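Local coordinates for fat acid-binding protein (Eubacterium ventriosum, PDB 3NYI) that probably serves as a lipid-binding protein of the DegV family and holds a stearic acid molecule in the crystal, at residues K17-L20 with E21-V25; S124-N127 with T128-A132. All coordinates share one frame; numbering follows the deposited sequence.

In the fold
Interaction 1 (17-25) spans helix 17-23, the crossover helix between parallel strands 6-10 and 25-33, and the turn after it; interaction 2 (124-132) opens helix 128-143, which follows strand 119-123 of the same sheet. Their centres lie 16 Å apart and their nearest atoms about 5 Å, without touching. Helix 128-143 connects them: Tyr19 OH of interaction 1 is hydrogen-bonded to Asp136 and His23 ND1 to Glu143, farther along the helix that interaction 2 starts. The stearic acid passes beside interaction 2, where Asn127 ND2, hydrogen-bonded to Ser276, makes a plain contact of 3.3 Å with its C12, while Ser97 and Thr65 are hydrogen-bonded to the ligand.

Interaction 1: residues K17-L20 with E21-V25; sequences KEYL and EKHDV
Backbone bonds from residue i+4 to residue i tie 17-20 to 21-25: Glu21 N to Lys17 O, Lys22 N to Glu18 O, and His23 N to Tyr19 O at 2.9 Å, with an N-H...O angle of 156°. The helix ends in a Schellman motif in which Asp24 takes positive phi. Val25 N then reaches back to Leu20 O at 3.1 Å, in the carbonyl plane and on a lone pair. This turn leads from the crossover helix of a beta-alpha-beta unit into strand 25-33.

The side chains separate into an aromatic pair and an apolar one. His23 CD2 stands 3.2 Å above the Tyr19 ring plane, over the ring centre; the ring planes meet at 45°, an oblique pair. CG anti to the backbone N (chi1 -174°) turns one face of the Tyr19 ring to His23, one turn on. The polar ends of both have partners beyond the turn: Tyr19 OH is hydrogen-bonded to Asp136, His23 ND1 to Glu143, and His23 NE2 to Glu267, so both ring nitrogens of the imidazole are engaged and its rotation is probably fixed. Lys22 NZ forms a salt bridge to the same Glu267. On the apolar side Leu20 crosses Val25 at about a right angle, its CD2 lying 3.7 Å from Val25 CB, while Val25 CG2 sits at the Tyr19 ring edge, 4.2 Å from CE2.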
ATOM      1  N   LYS A  17       7.238 -10.551  -5.318  1.00 36.58           N
ATOM      2  CA  LYS A  17       8.637 -10.947  -5.485  1.00 42.76           C
ATOM      3  C   LYS A  17       9.086 -10.771  -6.932  1.00 40.11           C
ATOM      4  O   LYS A  17      10.160 -10.227  -7.194  1.00 36.62           O
ATOM      5  CB  LYS A  17       8.848 -12.400  -5.065  1.00 51.53           C
ATOM      6  CG  LYS A  17       8.818 -12.628  -3.563  1.00 63.00           C
ATOM      7  CD  LYS A  17       9.990 -11.956  -2.872  1.00 75.48           C
ATOM      8  CE  LYS A  17      10.038 -12.317  -1.388  1.00 84.57           C
ATOM      9  NZ  LYS A  17      10.252 -13.777  -1.159  1.00 90.39           N
ATOM     10  N   GLU A  18       8.250 -11.233  -7.861  1.00 36.53           N
ATOM     11  CA  GLU A  18       8.524 -11.111  -9.294  1.00 42.22           C
ATOM     12  C   GLU A  18       8.740  -9.667  -9.727  1.00 38.18           C
ATOM     13  O   GLU A  18       9.641  -9.374 -10.514  1.00 37.11           O
ATOM     14  CB  GLU A  18       7.358 -11.654 -10.118  1.00 50.95           C
ATOM     15  CG  GLU A  18       7.133 -13.142 -10.065  1.00 72.30           C
ATOM     16  CD  GLU A  18       6.102 -13.580 -11.095  1.00 92.59           C
ATOM     17  OE1 GLU A  18       5.646 -12.717 -11.883  1.00 95.52           O
ATOM     18  OE2 GLU A  18       5.750 -14.780 -11.124  1.00101.80           O
ATOM     19  N   TYR A  19       7.879  -8.772  -9.248  1.00 33.46           N
ATOM     20  CA  TYR A  19       7.940  -7.381  -9.669  1.00 29.90           C
ATOM     21  C   TYR A  19       9.249  -6.767  -9.197  1.00 33.38           C
ATOM     22  O   TYR A  19       9.904  -6.035  -9.940  1.00 34.86           O
ATOM     23  CB  TYR A  19       6.764  -6.588  -9.099  1.00 29.32           C
ATOM     24  CG  TYR A  19       6.708  -5.171  -9.617  1.00 30.93           C
ATOM     25  CD1 TYR A  19       5.808  -4.811 -10.618  1.00 30.51           C
ATOM     26  CD2 TYR A  19       7.577  -4.202  -9.132  1.00 27.82           C
ATOM     27  CE1 TYR A  19       5.754  -3.513 -11.098  1.00 33.60           C
ATOM     28  CE2 TYR A  19       7.541  -2.906  -9.612  1.00 27.63           C
ATOM     29  CZ  TYR A  19       6.635  -2.566 -10.593  1.00 33.43           C
ATOM     30  OH  TYR A  19       6.608  -1.274 -11.059  1.00 29.21           O
ATOM     31  N   LEU A  20       9.624  -7.073  -7.957  1.00 29.91           N
ATOM     32  CA  LEU A  20      10.834  -6.518  -7.362  1.00 36.70           C
ATOM     33  C   LEU A  20      12.073  -6.899  -8.172  1.00 38.59           C
ATOM     34  O   LEU A  20      12.929  -6.059  -8.440  1.00 38.27           O
ATOM     35  CB  LEU A  20      10.987  -6.976  -5.908  1.00 33.36           C
ATOM     36  CG  LEU A  20       9.846  -6.546  -4.981  1.00 38.15           C
ATOM     37  CD1 LEU A  20      10.066  -7.111  -3.593  1.00 39.74           C
ATOM     38  CD2 LEU A  20       9.738  -5.030  -4.933  1.00 31.68           C
ATOM     39  N   GLU A  21      12.165  -8.166  -8.552  1.00 38.18           N
ATOM     40  CA  GLU A  21      13.297  -8.625  -9.346  1.00 44.56           C
ATOM     41  C   GLU A  21      13.281  -8.004 -10.740  1.00 41.12           C
ATOM     42  O   GLU A  21      14.296  -7.495 -11.218  1.00 46.05           O
ATOM     43  CB  GLU A  21      13.316 -10.150  -9.442  1.00 59.25           C
ATOM     44  CG  GLU A  21      14.468 -10.682 -10.283  1.00 80.10           C
ATOM     45  CD  GLU A  21      14.655 -12.180 -10.148  1.00 97.93           C
ATOM     46  OE1 GLU A  21      14.019 -12.929 -10.918  1.00102.85           O
ATOM     47  OE2 GLU A  21      15.442 -12.605  -9.273  1.00105.02           O
ATOM     48  N   LYS A  22      12.122  -8.033 -11.382  1.00 37.97           N
ATOM     49  CA  LYS A  22      11.989  -7.515 -12.736  1.00 40.36           C
ATOM     50  C   LYS A  22      12.380  -6.050 -12.859  1.00 45.17           C
ATOM     51  O   LYS A  22      13.086  -5.674 -13.794  1.00 41.31           O
ATOM     52  CB  LYS A  22      10.566  -7.695 -13.234  1.00 40.02           C
ATOM     53  CG  LYS A  22      10.350  -7.213 -14.652  1.00 45.44           C
ATOM     54  CD  LYS A  22       8.967  -7.589 -15.111  1.00 49.45           C
ATOM     55  CE  LYS A  22       8.701  -7.137 -16.533  1.00 52.25           C
ATOM     56  NZ  LYS A  22       7.250  -7.269 -16.821  1.00 48.58           N
ATOM     57  N   HIS A  23      11.940  -5.228 -11.906  1.00 41.46           N
ATOM     58  CA  HIS A  23      12.130  -3.784 -12.006  1.00 38.82           C
ATOM     59  C   HIS A  23      13.178  -3.205 -11.052  1.00 40.36           C
ATOM     60  O   HIS A  23      13.281  -1.987 -10.907  1.00 44.39           O
ATOM     61  CB  HIS A  23      10.800  -3.067 -11.796  1.00 38.23           C
ATOM     62  CG  HIS A  23       9.751  -3.435 -12.801  1.00 35.93           C
ATOM     63  ND1 HIS A  23       9.802  -3.016 -14.108  1.00 36.74           N
ATOM     64  CD2 HIS A  23       8.622  -4.169 -12.676  1.00 30.97           C
ATOM     65  CE1 HIS A  23       8.746  -3.479 -14.759  1.00 33.77           C
ATOM     66  NE2 HIS A  23       8.013  -4.178 -13.911  1.00 37.19           N
ATOM     67  N   ASP A  24      13.941  -4.077 -10.401  1.00 33.54           N
ATOM     68  CA  ASP A  24      15.025  -3.664  -9.515  1.00 39.21           C
ATOM     69  C   ASP A  24      14.567  -2.717  -8.391  1.00 40.72           C
ATOM     70  O   ASP A  24      15.158  -1.656  -8.183  1.00 43.83           O
ATOM     71  CB  ASP A  24      16.157  -3.022 -10.326  1.00 42.82           C
ATOM     72  CG  ASP A  24      17.442  -2.900  -9.535  1.00 49.55           C
ATOM     73  OD1 ASP A  24      17.644  -3.720  -8.614  1.00 49.17           O
ATOM     74  OD2 ASP A  24      18.249  -1.990  -9.834  1.00 56.99           O
ATOM     75  N   VAL A  25      13.511  -3.103  -7.680  1.00 33.16           N
ATOM     76  CA  VAL A  25      13.017  -2.326  -6.543  1.00 33.94           C
ATOM     77  C   VAL A  25      13.474  -2.989  -5.246  1.00 33.35           C
ATOM     78  O   VAL A  25      13.352  -4.202  -5.082  1.00 36.46           O
ATOM     79  CB  VAL A  25      11.479  -2.200  -6.566  1.00 32.62           C
ATOM     80  CG1 VAL A  25      10.957  -1.541  -5.276  1.00 29.07           C
ATOM     81  CG2 VAL A  25      11.027  -1.425  -7.814  1.00 33.79           C
TER

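Interaction 2: residues S124-N127 with T128-A132. With STE (stearic acid), chain C.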
ATOM      1  N   SER A 124       4.439   8.683  -0.138  1.00 21.29           N
ATOM      2  CA  SER A 124       3.571   8.275  -1.244  1.00 22.79           C
ATOM      3  C   SER A 124       2.118   8.738  -1.092  1.00 21.26           C
ATOM      4  O   SER A 124       1.408   8.869  -2.088  1.00 20.47           O
ATOM      5  CB  SER A 124       3.588   6.749  -1.412  1.00 20.10           C
ATOM      6  OG  SER A 124       2.761   6.106  -0.454  1.00 19.99           O
ATOM      7  N   LYS A 125       1.701   8.974   0.154  1.00 19.08           N
ATOM      8  CA  LYS A 125       0.309   9.231   0.528  1.00 20.86           C
ATOM      9  C   LYS A 125      -0.592   8.033   0.240  1.00 23.70           C
ATOM     10  O   LYS A 125      -1.815   8.157   0.242  1.00 20.34           O
ATOM     11  CB  LYS A 125      -0.254  10.497  -0.172  1.00 22.13           C
ATOM     12  CG  LYS A 125       0.628  11.726   0.020  1.00 23.49           C
ATOM     13  CD  LYS A 125      -0.025  13.006  -0.500  1.00 34.83           C
ATOM     14  CE  LYS A 125      -1.222  13.403   0.357  1.00 40.12           C
ATOM     15  NZ  LYS A 125      -1.799  14.729  -0.051  1.00 47.64           N
ATOM     16  N   GLN A 126       0.015   6.876   0.002  1.00 18.78           N
ATOM     17  CA  GLN A 126      -0.739   5.660  -0.293  1.00 20.24           C
ATOM     18  C   GLN A 126      -0.399   4.532   0.690  1.00 22.02           C
ATOM     19  O   GLN A 126       0.300   4.731   1.698  1.00 20.96           O
ATOM     20  CB  GLN A 126      -0.388   5.172  -1.704  1.00 17.59           C
ATOM     21  CG  GLN A 126      -0.276   6.275  -2.756  1.00 19.18           C
ATOM     22  CD  GLN A 126      -1.554   7.112  -2.913  1.00 20.08           C
ATOM     23  OE1 GLN A 126      -2.666   6.612  -2.763  1.00 21.18           O
ATOM     24  NE2 GLN A 126      -1.384   8.402  -3.229  1.00 16.49           N
ATOM     25  N   ASN A 127      -0.888   3.342   0.367  1.00 19.48           N
ATOM     26  CA  ASN A 127      -0.564   2.129   1.121  1.00 18.33           C
ATOM     27  C   ASN A 127      -0.868   0.969   0.198  1.00 21.94           C
ATOM     28  O   ASN A 127      -1.643   1.117  -0.770  1.00 19.75           O
ATOM     29  CB  ASN A 127      -1.439   2.041   2.377  1.00 20.71           C
ATOM     30  CG  ASN A 127      -1.120   0.841   3.245  1.00 19.61           C
ATOM     31  OD1 ASN A 127      -0.031   0.257   3.160  1.00 21.93           O
ATOM     32  ND2 ASN A 127      -2.089   0.446   4.083  1.00 17.73           N
ATOM     33  N   THR A 128      -0.258  -0.177   0.481  1.00 18.36           N
ATOM     34  CA  THR A 128      -0.537  -1.413  -0.249  1.00 22.29           C
ATOM     35  C   THR A 128      -0.793  -1.155  -1.755  1.00 20.49           C
ATOM     36  O   THR A 128       0.079  -0.576  -2.428  1.00 19.94           O
ATOM     37  CB  THR A 128      -1.634  -2.301   0.474  1.00 27.10           C
ATOM     38  OG1 THR A 128      -1.865  -3.515  -0.258  1.00 30.10           O
ATOM     39  CG2 THR A 128      -2.970  -1.538   0.711  1.00 24.32           C
ATOM     40  N   VAL A 129      -1.943  -1.581  -2.281  1.00 19.19           N
ATOM     41  CA  VAL A 129      -2.173  -1.527  -3.738  1.00 21.37           C
ATOM     42  C   VAL A 129      -1.859  -0.152  -4.392  1.00 17.71           C
ATOM     43  O   VAL A 129      -1.282  -0.112  -5.476  1.00 19.13           O
ATOM     44  CB  VAL A 129      -3.587  -2.063  -4.147  1.00 22.52           C
ATOM     45  CG1 VAL A 129      -4.698  -1.144  -3.622  1.00 20.86           C
ATOM     46  CG2 VAL A 129      -3.704  -2.263  -5.693  1.00 19.12           C
ATOM     47  N   THR A 130      -2.237   0.959  -3.753  1.00 18.60           N
ATOM     48  CA  THR A 130      -2.007   2.258  -4.384  1.00 22.78           C
ATOM     49  C   THR A 130      -0.564   2.701  -4.222  1.00 19.31           C
ATOM     50  O   THR A 130      -0.077   3.475  -5.002  1.00 18.29           O
ATOM     51  CB  THR A 130      -2.948   3.389  -3.891  1.00 16.24           C
ATOM     52  OG1 THR A 130      -3.135   3.283  -2.479  1.00 17.62           O
ATOM     53  CG2 THR A 130      -4.335   3.340  -4.614  1.00 22.11           C
ATOM     54  N   GLN A 131       0.117   2.230  -3.178  1.00 18.65           N
ATOM     55  CA  GLN A 131       1.527   2.487  -3.089  1.00 16.73           C
ATOM     56  C   GLN A 131       2.224   1.708  -4.196  1.00 17.67           C
ATOM     57  O   GLN A 131       3.124   2.233  -4.843  1.00 17.45           O
ATOM     58  CB  GLN A 131       2.079   2.075  -1.708  1.00 14.79           C
ATOM     59  CG  GLN A 131       3.492   2.583  -1.442  1.00 16.50           C
ATOM     60  CD  GLN A 131       3.898   2.271  -0.005  1.00 24.95           C
ATOM     61  OE1 GLN A 131       3.034   2.077   0.855  1.00 21.22           O
ATOM     62  NE2 GLN A 131       5.201   2.209   0.258  1.00 19.89           N
ATOM     63  N   ALA A 132       1.810   0.459  -4.424  1.00 16.87           N
ATOM     64  CA  ALA A 132       2.353  -0.321  -5.546  1.00 18.48           C
ATOM     65  C   ALA A 132       2.060   0.343  -6.917  1.00 21.01           C
ATOM     66  O   ALA A 132       2.944   0.432  -7.789  1.00 18.91           O
ATOM     67  CB  ALA A 132       1.802  -1.742  -5.511  1.00 17.07           C
TER
HETATM   68  C1  STE C 301       3.758   1.336  11.705  1.00 31.98           C
HETATM   69  O1  STE C 301       4.376   2.353  11.631  1.00 27.25           O
HETATM   70  O2  STE C 301       3.672   0.778  12.760  1.00 30.53           O
HETATM   71  C2  STE C 301       2.895   0.878  10.507  1.00 23.87           C
HETATM   72  C3  STE C 301       1.413   1.280  10.718  1.00 20.47           C
HETATM   73  C4  STE C 301       0.542   0.718   9.567  1.00 21.29           C
HETATM   74  C5  STE C 301      -0.888   1.305   9.611  1.00 22.03           C
HETATM   75  C6  STE C 301      -1.747   0.682   8.486  1.00 20.91           C
HETATM   76  C7  STE C 301      -3.215   1.173   8.567  1.00 20.93           C
HETATM   77  C8  STE C 301      -3.976   0.640   7.326  1.00 22.96           C
HETATM   78  C9  STE C 301      -5.460   1.072   7.352  1.00 23.43           C
HETATM   79  C10 STE C 301      -6.187   0.434   6.137  1.00 26.88           C
HETATM   80  C11 STE C 301      -5.816   1.222   4.879  1.00 23.16           C
HETATM   81  C12 STE C 301      -5.329   0.371   3.682  1.00 23.79           C
HETATM   82  C13 STE C 301      -5.816  -1.087   3.679  1.00 26.16           C
HETATM   83  C14 STE C 301      -6.315  -1.383   2.238  1.00 23.51           C
HETATM   84  C15 STE C 301      -6.454  -2.903   1.996  1.00 20.19           C
HETATM   85  C16 STE C 301      -7.293  -3.123   0.712  1.00 24.74           C
HETATM   86  C17 STE C 301      -6.368  -3.108  -0.524  1.00 22.18           C
HETATM   87  C18 STE C 301      -7.149  -3.495  -1.801  1.00 23.96           C
HETATM   88  O   HOH W   1      -5.282   5.577  -2.284  1.00 24.29           O
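Asn127 and the first turn of helix 128-143 are joined by backbone hydrogen bonds. Asn127 O accepts Gln131 N at 3.2 Å, the donor lying above the carbonyl plane (73° out of it), and takes a weak bond from Thr130 N.

Among side-chain bonds, Asn127 OD1 takes a weak bond from Thr128 N at 2.7 Å. Ser124 OG accepts Gln126 N at 2.9 Å, an ST turn, and is also hydrogen-bonded to Thr91 O; Gln126 NE2 donates to Ser124 O. The Gln126 chain bends at chi2 (-58°), which folds its amide back to that carbonyl and sets OE1 near Thr130, where a water bridges OE1 and Thr130 OG1. An alanine here would lose the amide and is likely to leave this water and Ser124 O each without one partner.

By van der Waals contact, Gln126 CB lies 4.0 Å from Gln131 CB, and Ser124 OG 3.7 Å from Gln131 CG. Toward the stearic acid, Thr128 CG2 approaches C14 at 3.7 Å and Val129 CG1 approaches C18.

The buried segment 124-127 links strand 119-123 to helix 128-143; Thr128, Val129 and Thr130 pack on Ile164 of strand 163-167, and Thr128 and Val129 also on Val270 of strand 270-271.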